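Local coordinates for protein DR2417 (Deinococcus radiodurans, PDB 4XWW) that probably cuts RNA from its 5' end as a metal-dependent exonuclease of the metallo-beta-lactamase superfamily, with possible endonuclease activity and a probable part in rRNA maturation, at residues G28-N33 and P406-N411; V132-E137 and D157-I162; A319-L324 and N355-R360. All coordinates share one frame; numbering follows the deposited sequence.

How the interactions relate
From the N terminus, the chain enters interaction 1 first, in the loop after strand 19-23. That contact closes only 373 residues later, when the start of helix 406-417 packs beside 28-33, so it brings the beginning of the metallo-beta-lactamase part against its returning C-terminal part. Nested within this long loop are the other two, in series. Interaction 2 closes a short loop between a turn at 132-137 and the strand entry at 157-162, still near the zinc site. Interaction 3 then joins two helices of the beta-CASP domain; its centre is about 39 Å from that of interaction 2. Interactions 1 and 3 meet across the dimer: Arg-407 bonds to Asn-355 and Asn-359 of the second subunit.

Interaction 1. Residues G28-N33 and P406-N411; sequences GEIGKN and PRHQIN. With nucleotides of chain C.
Gly-28, set against Pro-406 and Gln-409, makes the close part of this contact. It offers bare backbone: its O lies 3.6 Å from CD of Pro-406, and its N is 3.4 Å from OE1 of the buried Gln-409. NE2 of Gln-409 bonds to the carbonyls of Pro-401 and Ala-429, which fixes the amide's rotation.

The looser part is Ile-30 with His-408, where the loop turns to the RNA. CD1 of Ile-30 lies 4.0 Å from CE1 of His-408, approaching the imidazole obliquely. CG1 stands beside the backbone N (chi1 -63°), and the extended branch brings CD1 up to the uracil of U2 in chain C, 3.5 Å from its N3, at about a right angle to the direction of the imidazole. CG2 turns to the ribose, 3.4 Å from O2' of U2. The imidazole is backed on one face by CG of Arg-407.

Helix 406-417 thus backs the loop that touches the RNA, close to the zinc ligand His-403. The chemistry is mostly van der Waals, so Ile-30 meets the base through shape. His-408 ND1 accepts the N-H of Glu-405; a neutral ring would therefore probably carry its proton on NE2.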
loop_
_atom_site.group_PDB
_atom_site.type_symbol
_atom_site.label_atom_id
_atom_site.label_comp_id
_atom_site.label_asym_id
_atom_site.label_seq_id
_atom_site.Cartn_x
_atom_site.Cartn_y
_atom_site.Cartn_z
ATOM N N GLY A 28 5.683 17.227 -9.167
ATOM C CA GLY A 28 5.593 15.851 -9.647
ATOM C C GLY A 28 5.705 14.834 -8.521
ATOM O O GLY A 28 5.942 13.632 -8.752
ATOM N N GLU A 29 5.524 15.327 -7.298
ATOM C CA GLU A 29 5.567 14.512 -6.086
ATOM C C GLU A 29 4.866 15.271 -4.978
ATOM O O GLU A 29 4.665 16.490 -5.070
ATOM C CB GLU A 29 7.007 14.230 -5.664
ATOM C CG GLU A 29 7.765 15.522 -5.291
ATOM C CD GLU A 29 9.197 15.269 -4.876
ATOM O OE1 GLU A 29 9.518 14.133 -4.476
ATOM O OE2 GLU A 29 10.012 16.212 -4.957
ATOM N N ILE A 30 4.534 14.557 -3.915
ATOM C CA ILE A 30 4.103 15.186 -2.696
ATOM C C ILE A 30 5.199 14.952 -1.652
ATOM O O ILE A 30 5.361 13.844 -1.143
ATOM C CB ILE A 30 2.765 14.641 -2.236
ATOM C CG1 ILE A 30 1.706 14.963 -3.299
ATOM C CG2 ILE A 30 2.402 15.241 -0.876
ATOM C CD1 ILE A 30 0.327 14.485 -2.978
ATOM N N GLY A 31 5.964 16.003 -1.364
ATOM C CA GLY A 31 7.098 15.911 -0.465
ATOM C C GLY A 31 8.305 16.729 -0.896
ATOM O O GLY A 31 8.402 17.178 -2.053
ATOM N N LYS A 32 9.227 16.885 0.058
ATOM C CA LYS A 32 10.466 17.679 -0.034
ATOM C C LYS A 32 10.354 18.934 -0.892
ATOM O O LYS A 32 11.146 19.159 -1.806
ATOM C CB LYS A 32 11.657 16.812 -0.515
ATOM C CG LYS A 32 11.532 16.103 -1.868
ATOM C CD LYS A 32 12.785 15.198 -2.087
ATOM C CE LYS A 32 12.641 14.247 -3.286
ATOM N NZ LYS A 32 12.528 15.012 -4.570
ATOM N N ASN A 33 9.388 19.773 -0.541
ATOM C CA ASN A 33 9.167 21.026 -1.235
ATOM C C ASN A 33 10.332 21.987 -1.085
ATOM O O ASN A 33 10.820 22.224 0.029
ATOM C CB ASN A 33 7.875 21.648 -0.717
ATOM C CG ASN A 33 6.662 20.812 -1.087
ATOM O OD1 ASN A 33 6.241 20.829 -2.221
ATOM N ND2 ASN A 33 6.136 20.055 -0.145
ATOM N N PRO A 406 2.178 13.977 -11.008
ATOM C CA PRO A 406 1.617 14.434 -12.286
ATOM C C PRO A 406 0.091 14.264 -12.385
ATOM O O PRO A 406 -0.566 15.166 -12.928
ATOM C CB PRO A 406 2.367 13.572 -13.305
ATOM C CG PRO A 406 3.749 13.393 -12.639
ATOM C CD PRO A 406 3.348 13.100 -11.208
ATOM N N ARG A 407 -0.479 13.196 -11.822
ATOM C CA ARG A 407 -1.930 13.045 -11.905
ATOM C C ARG A 407 -2.652 14.240 -11.248
ATOM O O ARG A 407 -3.656 14.744 -11.761
ATOM C CB ARG A 407 -2.402 11.714 -11.267
ATOM C CG ARG A 407 -1.973 11.512 -9.822
ATOM C CD ARG A 407 -2.317 10.134 -9.325
ATOM N NE ARG A 407 -3.766 9.961 -9.265
ATOM C CZ ARG A 407 -4.366 8.814 -8.972
ATOM N NH1 ARG A 407 -3.645 7.734 -8.698
ATOM N NH2 ARG A 407 -5.694 8.746 -8.960
ATOM N N HIS A 408 -2.133 14.700 -10.118
ATOM C CA HIS A 408 -2.716 15.824 -9.400
ATOM C C HIS A 408 -2.524 17.133 -10.146
ATOM O O HIS A 408 -3.451 17.930 -10.288
ATOM C CB HIS A 408 -2.090 15.925 -8.008
ATOM C CG HIS A 408 -2.181 14.641 -7.249
ATOM N ND1 HIS A 408 -1.070 14.019 -6.719
ATOM C CD2 HIS A 408 -3.233 13.839 -6.987
ATOM C CE1 HIS A 408 -1.447 12.896 -6.131
ATOM N NE2 HIS A 408 -2.749 12.752 -6.283
ATOM N N GLN A 409 -1.304 17.353 -10.604
ATOM C CA GLN A 409 -0.992 18.575 -11.350
ATOM C C GLN A 409 -1.822 18.715 -12.613
ATOM O O GLN A 409 -2.324 19.797 -12.929
ATOM C CB GLN A 409 0.471 18.589 -11.741
ATOM C CG GLN A 409 1.468 18.793 -10.613
ATOM C CD GLN A 409 2.880 18.586 -11.131
ATOM O OE1 GLN A 409 3.265 17.467 -11.496
ATOM N NE2 GLN A 409 3.639 19.659 -11.209
ATOM N N ILE A 410 -1.955 17.607 -13.344
ATOM C CA ILE A 410 -2.627 17.647 -14.641
ATOM C C ILE A 410 -4.125 17.849 -14.429
ATOM O O ILE A 410 -4.782 18.596 -15.164
ATOM C CB ILE A 410 -2.318 16.372 -15.452
ATOM C CG1 ILE A 410 -0.854 16.415 -15.898
ATOM C CG2 ILE A 410 -3.249 16.251 -16.645
ATOM C CD1 ILE A 410 -0.359 15.138 -16.552
ATOM N N ASN A 411 -4.662 17.237 -13.382
ATOM C CA ASN A 411 -6.062 17.463 -13.065
ATOM C C ASN A 411 -6.347 18.876 -12.572
ATOM O O ASN A 411 -7.420 19.404 -12.823
ATOM C CB ASN A 411 -6.552 16.425 -12.064
ATOM C CG ASN A 411 -6.986 15.176 -12.756
ATOM O OD1 ASN A 411 -8.030 15.162 -13.403
ATOM N ND2 ASN A 411 -6.161 14.138 -12.695
ATOM P P U C 2 -4.744 15.107 4.428
ATOM O OP1 U C 2 -4.374 16.081 5.479
ATOM O OP2 U C 2 -5.487 15.563 3.232
ATOM O "O5'" U C 2 -3.439 14.370 3.888
ATOM C "C5'" U C 2 -2.449 13.842 4.785
ATOM C "C4'" U C 2 -1.066 14.018 4.202
ATOM O "O4'" U C 2 -0.864 13.079 3.108
ATOM C "C3'" U C 2 -0.755 15.401 3.632
ATOM O "O3'" U C 2 0.575 15.749 3.983
ATOM C "C2'" U C 2 -0.819 15.175 2.126
ATOM O "O2'" U C 2 -0.030 16.092 1.397
ATOM C "C1'" U C 2 -0.269 13.757 2.025
ATOM N N1 U C 2 -0.619 13.058 0.782
ATOM C C2 U C 2 0.366 12.306 0.172
ATOM O O2 U C 2 1.492 12.197 0.624
ATOM N N3 U C 2 -0.021 11.685 -0.989
ATOM C C4 U C 2 -1.259 11.737 -1.592
ATOM O O4 U C 2 -1.450 11.117 -2.640
ATOM C C5 U C 2 -2.222 12.539 -0.902
ATOM C C6 U C 2 -1.877 13.157 0.234
#

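Interaction 2. Residues V132-E137 and D157-I162; sequences VTYGDE and DNAGYI
Tyr-134 reaches from its turn to Asp-157, Asn-158 and Ala-159, and nearly the whole contact is this one side chain. Its apolar share is small: CE1 approaches CB of Ala-159 at 4.3 Å, with the methyl at the ring edge, and the hydroxyl end of the ring lies against the backbone, OH being 3.3 Å from CA of Asp-157.

Water does the polar work. One water bonds to OH of Tyr-134 at 3.0 Å and accepts the N-H of Asn-158. A second bonds to the same hydroxyl and donates to OD1 of Asp-157 at 2.8 Å, so two waters tie the phenol to the loop. OD2 of that carboxylate takes the backbone N-H of Leu-110.

Backbone shape sets the tyrosine up. It occupies the second position of a type II turn from Thr-133 to Asp-136, braced by a bond of 2.8 Å from N of Thr-133 to OD2 of Asp-136, which it meets from above the carboxylate plane.

Beyond the contact, Asn-158 bonds to the carbonyls of Asp-175 and Met-151 and packs on the zinc ligands His-84 and His-153. The turn links strands 128-131 and 137-140, outermost in the domain's two sheets, while Tyr-134 packs on Cys-150 of strand 144-150 and on Leu-108 ahead of helix 109-122.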
loop_
_atom_site.group_PDB
_atom_site.type_symbol
_atom_site.label_atom_id
_atom_site.label_comp_id
_atom_site.label_asym_id
_atom_site.label_seq_id
_atom_site.Cartn_x
_atom_site.Cartn_y
_atom_site.Cartn_z
ATOM N N VAL A 132 7.991 36.788 11.076
ATOM C CA VAL A 132 7.038 37.662 10.418
ATOM C C VAL A 132 5.633 37.353 10.903
ATOM O O VAL A 132 5.406 36.393 11.639
ATOM C CB VAL A 132 7.085 37.534 8.879
ATOM C CG1 VAL A 132 8.417 38.033 8.328
ATOM C CG2 VAL A 132 6.793 36.093 8.422
ATOM N N THR A 133 4.677 38.160 10.482
ATOM C CA THR A 133 3.286 37.770 10.648
ATOM C C THR A 133 2.519 38.172 9.399
ATOM O O THR A 133 3.085 38.776 8.502
ATOM C CB THR A 133 2.652 38.390 11.887
ATOM O OG1 THR A 133 1.372 37.780 12.117
ATOM C CG2 THR A 133 2.484 39.887 11.693
ATOM N N TYR A 134 1.248 37.792 9.323
ATOM C CA TYR A 134 0.464 38.070 8.130
ATOM C C TYR A 134 0.462 39.562 7.832
ATOM O O TYR A 134 0.257 40.385 8.731
ATOM C CB TYR A 134 -0.958 37.562 8.293
ATOM C CG TYR A 134 -1.009 36.109 8.666
ATOM C CD1 TYR A 134 -0.446 35.140 7.837
ATOM C CD2 TYR A 134 -1.597 35.702 9.844
ATOM C CE1 TYR A 134 -0.485 33.802 8.176
ATOM C CE2 TYR A 134 -1.634 34.370 10.193
ATOM C CZ TYR A 134 -1.081 33.428 9.350
ATOM O OH TYR A 134 -1.111 32.111 9.699
ATOM N N GLY A 135 0.713 39.889 6.571
ATOM C CA GLY A 135 0.710 41.263 6.108
ATOM C C GLY A 135 2.087 41.884 6.013
ATOM O O GLY A 135 2.269 42.915 5.358
ATOM N N ASP A 136 3.058 41.268 6.678
ATOM C CA ASP A 136 4.427 41.746 6.612
ATOM C C ASP A 136 4.947 41.638 5.192
ATOM O O ASP A 136 4.642 40.691 4.480
ATOM C CB ASP A 136 5.337 40.962 7.556
ATOM C CG ASP A 136 5.226 41.430 8.996
ATOM O OD1 ASP A 136 4.644 42.508 9.226
ATOM O OD2 ASP A 136 5.732 40.730 9.893
ATOM N N GLU A 137 5.734 42.632 4.803
ATOM C CA GLU A 137 6.398 42.648 3.510
ATOM C C GLU A 137 7.890 42.692 3.745
ATOM O O GLU A 137 8.398 43.615 4.394
ATOM C CB GLU A 137 5.972 43.854 2.672
ATOM C CG GLU A 137 4.596 43.745 2.042
ATOM C CD GLU A 137 4.293 44.900 1.096
ATOM O OE1 GLU A 137 3.321 45.641 1.353
ATOM O OE2 GLU A 137 5.023 45.065 0.094
ATOM N N ASP A 157 -0.201 28.997 11.612
ATOM C CA ASP A 157 0.886 29.851 11.143
ATOM C C ASP A 157 1.332 29.405 9.758
ATOM O O ASP A 157 2.524 29.310 9.468
ATOM C CB ASP A 157 2.052 29.841 12.129
ATOM C CG ASP A 157 1.849 30.806 13.298
ATOM O OD1 ASP A 157 0.933 31.663 13.234
ATOM O OD2 ASP A 157 2.619 30.704 14.279
ATOM N N ASN A 158 0.333 29.128 8.926
ATOM C CA ASN A 158 0.518 28.736 7.538
ATOM C C ASN A 158 0.290 29.915 6.614
ATOM O O ASN A 158 -0.733 30.593 6.705
ATOM C CB ASN A 158 -0.452 27.616 7.184
ATOM C CG ASN A 158 -0.277 27.138 5.775
ATOM O OD1 ASN A 158 0.657 26.403 5.483
ATOM N ND2 ASN A 158 -1.183 27.542 4.888
ATOM N N ALA A 159 1.244 30.180 5.730
ATOM C CA ALA A 159 1.127 31.345 4.868
ATOM C C ALA A 159 1.180 30.989 3.410
ATOM O O ALA A 159 1.843 30.032 3.007
ATOM C CB ALA A 159 2.241 32.371 5.171
ATOM N N GLY A 160 0.480 31.795 2.623
ATOM C CA GLY A 160 0.819 31.981 1.230
ATOM C C GLY A 160 1.624 33.272 1.134
ATOM O O GLY A 160 1.820 34.000 2.140
ATOM N N TYR A 161 2.133 33.571 -0.052
ATOM C CA TYR A 161 2.844 34.839 -0.215
ATOM C C TYR A 161 2.708 35.372 -1.633
ATOM O O TYR A 161 2.469 34.630 -2.587
ATOM C CB TYR A 161 4.341 34.703 0.152
ATOM C CG TYR A 161 5.064 33.707 -0.715
ATOM C CD1 TYR A 161 5.090 32.365 -0.374
ATOM C CD2 TYR A 161 5.692 34.099 -1.894
ATOM C CE1 TYR A 161 5.720 31.431 -1.186
ATOM C CE2 TYR A 161 6.322 33.179 -2.706
ATOM C CZ TYR A 161 6.342 31.850 -2.341
ATOM O OH TYR A 161 6.959 30.940 -3.154
ATOM N N ILE A 162 2.857 36.679 -1.750
ATOM C CA ILE A 162 3.003 37.321 -3.041
ATOM C C ILE A 162 4.446 37.770 -3.196
ATOM O O ILE A 162 4.961 38.540 -2.377
ATOM C CB ILE A 162 2.051 38.512 -3.190
ATOM C CG1 ILE A 162 0.617 38.002 -3.004
ATOM C CG2 ILE A 162 2.271 39.195 -4.545
ATOM C CD1 ILE A 162 -0.467 39.036 -2.952
HETATM O O HOH W 1 -2.667 29.659 8.923
HETATM O O HOH W 2 -1.835 32.077 12.913
#

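Interaction 3. Residues A319-L324 and N355-R360; sequences AVLGRL and NLIVNR. With nucleotides of chain C.
Ile-357 drives into Leu-321 and Gly-322, joining two helices of the beta-CASP domain, whose five-stranded parallel sheet is laid out as an alpha/beta fold. Helix 320-326 connects strand 306-310 to strand 339-342, and helix 351-364 leads on from there to strand 367-369, so the contact joins consecutive connections of one sheet.

From its CB, directed at the opposite helix, Ile-357 splits into two branches. CG2, anti to the backbone N, turns to the leucine and lies 4.0 Å from both CG and CD2 of Leu-321; the two side chains cross at a slant. CG1 leaves beside the backbone N (chi1 -76°) and serves as a spacer. With chi2 at 177° the branch runs straight out to CD1, which comes to rest on the glycine backbone, 3.8 Å from CA of Gly-322 and 4.1 Å from its N. The helices come close at this point, the CA atoms of Gly-322 and Ile-357 being 6.5 Å apart. Everything here is apolar and buried, and Ile-357 also packs on Ala-325.

Leu-321 continues the core toward the sheet, against Thr-243, Val-340 and Leu-342. On its outer side helix 351-364 serves the dimer: Asn-355 and Asn-359 both bond to Glu-405 and Arg-407 of the second subunit.

The other side of helix 320-326 carries RNA of chain C. CB of Ala-319, the N-cap residue, touches O3' of U5 at 3.3 Å. The helix N terminus thus faces the backbone of the strand, and its dipole would probably favour the phosphate of U6, whose OP1 lies 3.7 Å from CA of Ala-319, while N of Val-320 bonds to OG1 of Thr-311.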
loop_
_atom_site.group_PDB
_atom_site.type_symbol
_atom_site.label_atom_id
_atom_site.label_comp_id
_atom_site.label_asym_id
_atom_site.label_seq_id
_atom_site.Cartn_x
_atom_site.Cartn_y
_atom_site.Cartn_z
ATOM N N ALA A 319 4.778 3.609 17.535
ATOM C CA ALA A 319 4.085 4.748 18.120
ATOM C C ALA A 319 3.085 4.215 19.130
ATOM O O ALA A 319 2.961 3.002 19.305
ATOM C CB ALA A 319 3.395 5.593 17.060
ATOM N N VAL A 320 2.368 5.114 19.791
ATOM C CA VAL A 320 1.557 4.696 20.931
ATOM C C VAL A 320 0.392 3.803 20.511
ATOM O O VAL A 320 0.208 2.720 21.085
ATOM C CB VAL A 320 1.046 5.929 21.722
ATOM C CG1 VAL A 320 -0.023 5.517 22.723
ATOM C CG2 VAL A 320 2.210 6.565 22.434
ATOM N N LEU A 321 -0.369 4.221 19.509
ATOM C CA LEU A 321 -1.473 3.398 19.054
ATOM C C LEU A 321 -0.974 1.998 18.636
ATOM O O LEU A 321 -1.570 0.989 19.007
ATOM C CB LEU A 321 -2.218 4.066 17.914
ATOM C CG LEU A 321 -3.420 3.243 17.463
ATOM C CD1 LEU A 321 -4.445 3.069 18.589
ATOM C CD2 LEU A 321 -4.025 3.898 16.253
ATOM N N GLY A 322 0.122 1.940 17.883
ATOM C CA GLY A 322 0.713 0.657 17.526
ATOM C C GLY A 322 1.005 -0.236 18.707
ATOM O O GLY A 322 0.657 -1.421 18.713
ATOM N N ARG A 323 1.626 0.320 19.737
ATOM C CA ARG A 323 1.938 -0.494 20.891
ATOM C C ARG A 323 0.672 -0.917 21.641
ATOM O O ARG A 323 0.590 -2.046 22.119
ATOM C CB ARG A 323 2.908 0.239 21.807
ATOM C CG ARG A 323 4.174 0.631 21.073
ATOM C CD ARG A 323 5.332 0.802 22.009
ATOM N NE ARG A 323 5.027 1.716 23.103
ATOM C CZ ARG A 323 5.101 3.041 23.019
ATOM N NH1 ARG A 323 5.461 3.618 21.879
ATOM N NH2 ARG A 323 4.814 3.789 24.075
ATOM N N LEU A 324 -0.313 -0.028 21.731
ATOM C CA LEU A 324 -1.605 -0.388 22.327
ATOM C C LEU A 324 -2.268 -1.539 21.567
ATOM O O LEU A 324 -2.764 -2.491 22.187
ATOM C CB LEU A 324 -2.539 0.834 22.360
ATOM C CG LEU A 324 -2.143 1.947 23.323
ATOM C CD1 LEU A 324 -3.027 3.158 23.107
ATOM C CD2 LEU A 324 -2.260 1.442 24.736
ATOM N N ASN A 355 -4.370 -0.758 8.381
ATOM C CA ASN A 355 -5.313 -1.897 8.406
ATOM C C ASN A 355 -4.909 -2.921 9.435
ATOM O O ASN A 355 -5.762 -3.590 10.064
ATOM C CB ASN A 355 -5.398 -2.548 7.028
ATOM C CG ASN A 355 -6.432 -3.643 6.979
ATOM O OD1 ASN A 355 -7.614 -3.392 7.169
ATOM N ND2 ASN A 355 -5.987 -4.867 6.721
ATOM N N LEU A 356 -3.599 -3.062 9.608
ATOM C CA LEU A 356 -3.077 -4.069 10.512
ATOM C C LEU A 356 -3.505 -3.692 11.921
ATOM O O LEU A 356 -3.937 -4.534 12.707
ATOM C CB LEU A 356 -1.555 -4.165 10.418
ATOM C CG LEU A 356 -0.883 -5.009 11.498
ATOM C CD1 LEU A 356 -1.393 -6.441 11.428
ATOM C CD2 LEU A 356 0.625 -4.964 11.343
ATOM N N ILE A 357 -3.401 -2.403 12.218
ATOM C CA ILE A 357 -3.749 -1.916 13.540
ATOM C C ILE A 357 -5.251 -2.003 13.748
ATOM O O ILE A 357 -5.699 -2.411 14.825
ATOM C CB ILE A 357 -3.249 -0.480 13.755
ATOM C CG1 ILE A 357 -1.741 -0.538 14.003
ATOM C CG2 ILE A 357 -3.964 0.163 14.942
ATOM C CD1 ILE A 357 -1.084 0.809 14.153
ATOM N N VAL A 358 -6.019 -1.666 12.717
ATOM C CA VAL A 358 -7.473 -1.717 12.841
ATOM C C VAL A 358 -7.936 -3.136 13.170
ATOM O O VAL A 358 -8.742 -3.342 14.080
ATOM C CB VAL A 358 -8.158 -1.194 11.566
ATOM C CG1 VAL A 358 -9.656 -1.574 11.551
ATOM C CG2 VAL A 358 -7.986 0.328 11.500
ATOM N N ASN A 359 -7.424 -4.134 12.452
ATOM C CA ASN A 359 -7.826 -5.503 12.751
ATOM C C ASN A 359 -7.408 -5.965 14.149
ATOM O O ASN A 359 -8.144 -6.708 14.800
ATOM C CB ASN A 359 -7.287 -6.471 11.685
ATOM C CG ASN A 359 -8.154 -6.483 10.447
ATOM O OD1 ASN A 359 -9.356 -6.671 10.542
ATOM N ND2 ASN A 359 -7.566 -6.214 9.291
ATOM N N ARG A 360 -6.245 -5.529 14.626
ATOM C CA ARG A 360 -5.850 -5.893 15.980
ATOM C C ARG A 360 -6.769 -5.242 17.010
ATOM O O ARG A 360 -7.097 -5.874 18.023
ATOM C CB ARG A 360 -4.397 -5.514 16.267
ATOM C CG ARG A 360 -3.362 -6.266 15.421
ATOM C CD ARG A 360 -3.180 -7.699 15.860
ATOM N NE ARG A 360 -2.526 -8.492 14.819
ATOM C CZ ARG A 360 -3.172 -9.098 13.824
ATOM N NH1 ARG A 360 -4.493 -9.003 13.733
ATOM N NH2 ARG A 360 -2.499 -9.797 12.918
ATOM P P U C 7 10.125 6.354 22.239
ATOM O OP1 U C 7 8.958 7.210 22.559
ATOM O OP2 U C 7 11.493 6.916 22.337
ATOM O "O5'" U C 7 10.061 5.043 23.140
ATOM C "C5'" U C 7 8.837 4.301 23.280
ATOM C "C4'" U C 7 9.113 2.818 23.198
ATOM O "O4'" U C 7 10.329 2.513 23.936
ATOM C "C3'" U C 7 8.035 1.925 23.800
ATOM O "O3'" U C 7 7.999 0.672 23.127
ATOM C "C2'" U C 7 8.520 1.751 25.233
ATOM O "O2'" U C 7 8.019 0.585 25.850
ATOM C "C1'" U C 7 10.030 1.650 25.022
ATOM N N1 U C 7 10.833 2.048 26.193
ATOM C C2 U C 7 10.449 1.554 27.426
ATOM O O2 U C 7 9.486 0.823 27.578
ATOM N N3 U C 7 11.239 1.950 28.476
ATOM C C4 U C 7 12.349 2.766 28.427
ATOM O O4 U C 7 12.954 3.031 29.467
ATOM C C5 U C 7 12.685 3.231 27.117
ATOM C C6 U C 7 11.939 2.861 26.070
ATOM P P U C 6 5.956 8.545 18.811
ATOM O OP1 U C 6 5.100 7.863 19.817
ATOM O OP2 U C 6 6.159 10.021 18.857
ATOM O "O5'" U C 6 7.414 7.896 18.869
ATOM C "C5'" U C 6 7.626 6.515 18.624
ATOM C "C4'" U C 6 9.097 6.207 18.500
ATOM O "O4'" U C 6 9.648 6.905 17.352
ATOM C "C3'" U C 6 9.959 6.673 19.662
ATOM O "O3'" U C 6 9.933 5.786 20.765
ATOM C "C2'" U C 6 11.331 6.829 19.021
ATOM O "O2'" U C 6 11.951 5.564 18.844
ATOM C "C1'" U C 6 10.951 7.371 17.645
ATOM N N1 U C 6 10.953 8.856 17.618
ATOM C C2 U C 6 12.152 9.485 17.335
ATOM O O2 U C 6 13.181 8.873 17.107
ATOM N N3 U C 6 12.103 10.860 17.325
ATOM C C4 U C 6 11.003 11.659 17.568
ATOM O O4 U C 6 11.120 12.886 17.524
ATOM C C5 U C 6 9.802 10.936 17.856
ATOM C C6 U C 6 9.822 9.599 17.870
ATOM P P U C 5 3.448 12.241 13.861
ATOM O OP1 U C 5 2.588 11.505 12.909
ATOM O OP2 U C 5 2.834 12.952 15.001
ATOM O "O5'" U C 5 4.527 11.228 14.443
ATOM C "C5'" U C 5 4.098 10.116 15.243
ATOM C "C4'" U C 5 5.040 8.949 15.088
ATOM O "O4'" U C 5 5.891 9.132 13.924
ATOM C "C3'" U C 5 6.033 8.751 16.219
ATOM O "O3'" U C 5 5.439 8.149 17.359
ATOM C "C2'" U C 5 7.080 7.879 15.544
ATOM O "O2'" U C 5 6.673 6.536 15.408
ATOM C "C1'" U C 5 7.159 8.540 14.168
ATOM N N1 U C 5 8.189 9.586 14.113
ATOM C C2 U C 5 9.491 9.184 13.890
ATOM O O2 U C 5 9.802 8.019 13.718
ATOM N N3 U C 5 10.411 10.201 13.865
ATOM C C4 U C 5 10.177 11.546 14.046
ATOM O O4 U C 5 11.118 12.339 13.993
ATOM C C5 U C 5 8.806 11.882 14.283
ATOM C C6 U C 5 7.882 10.913 14.316
#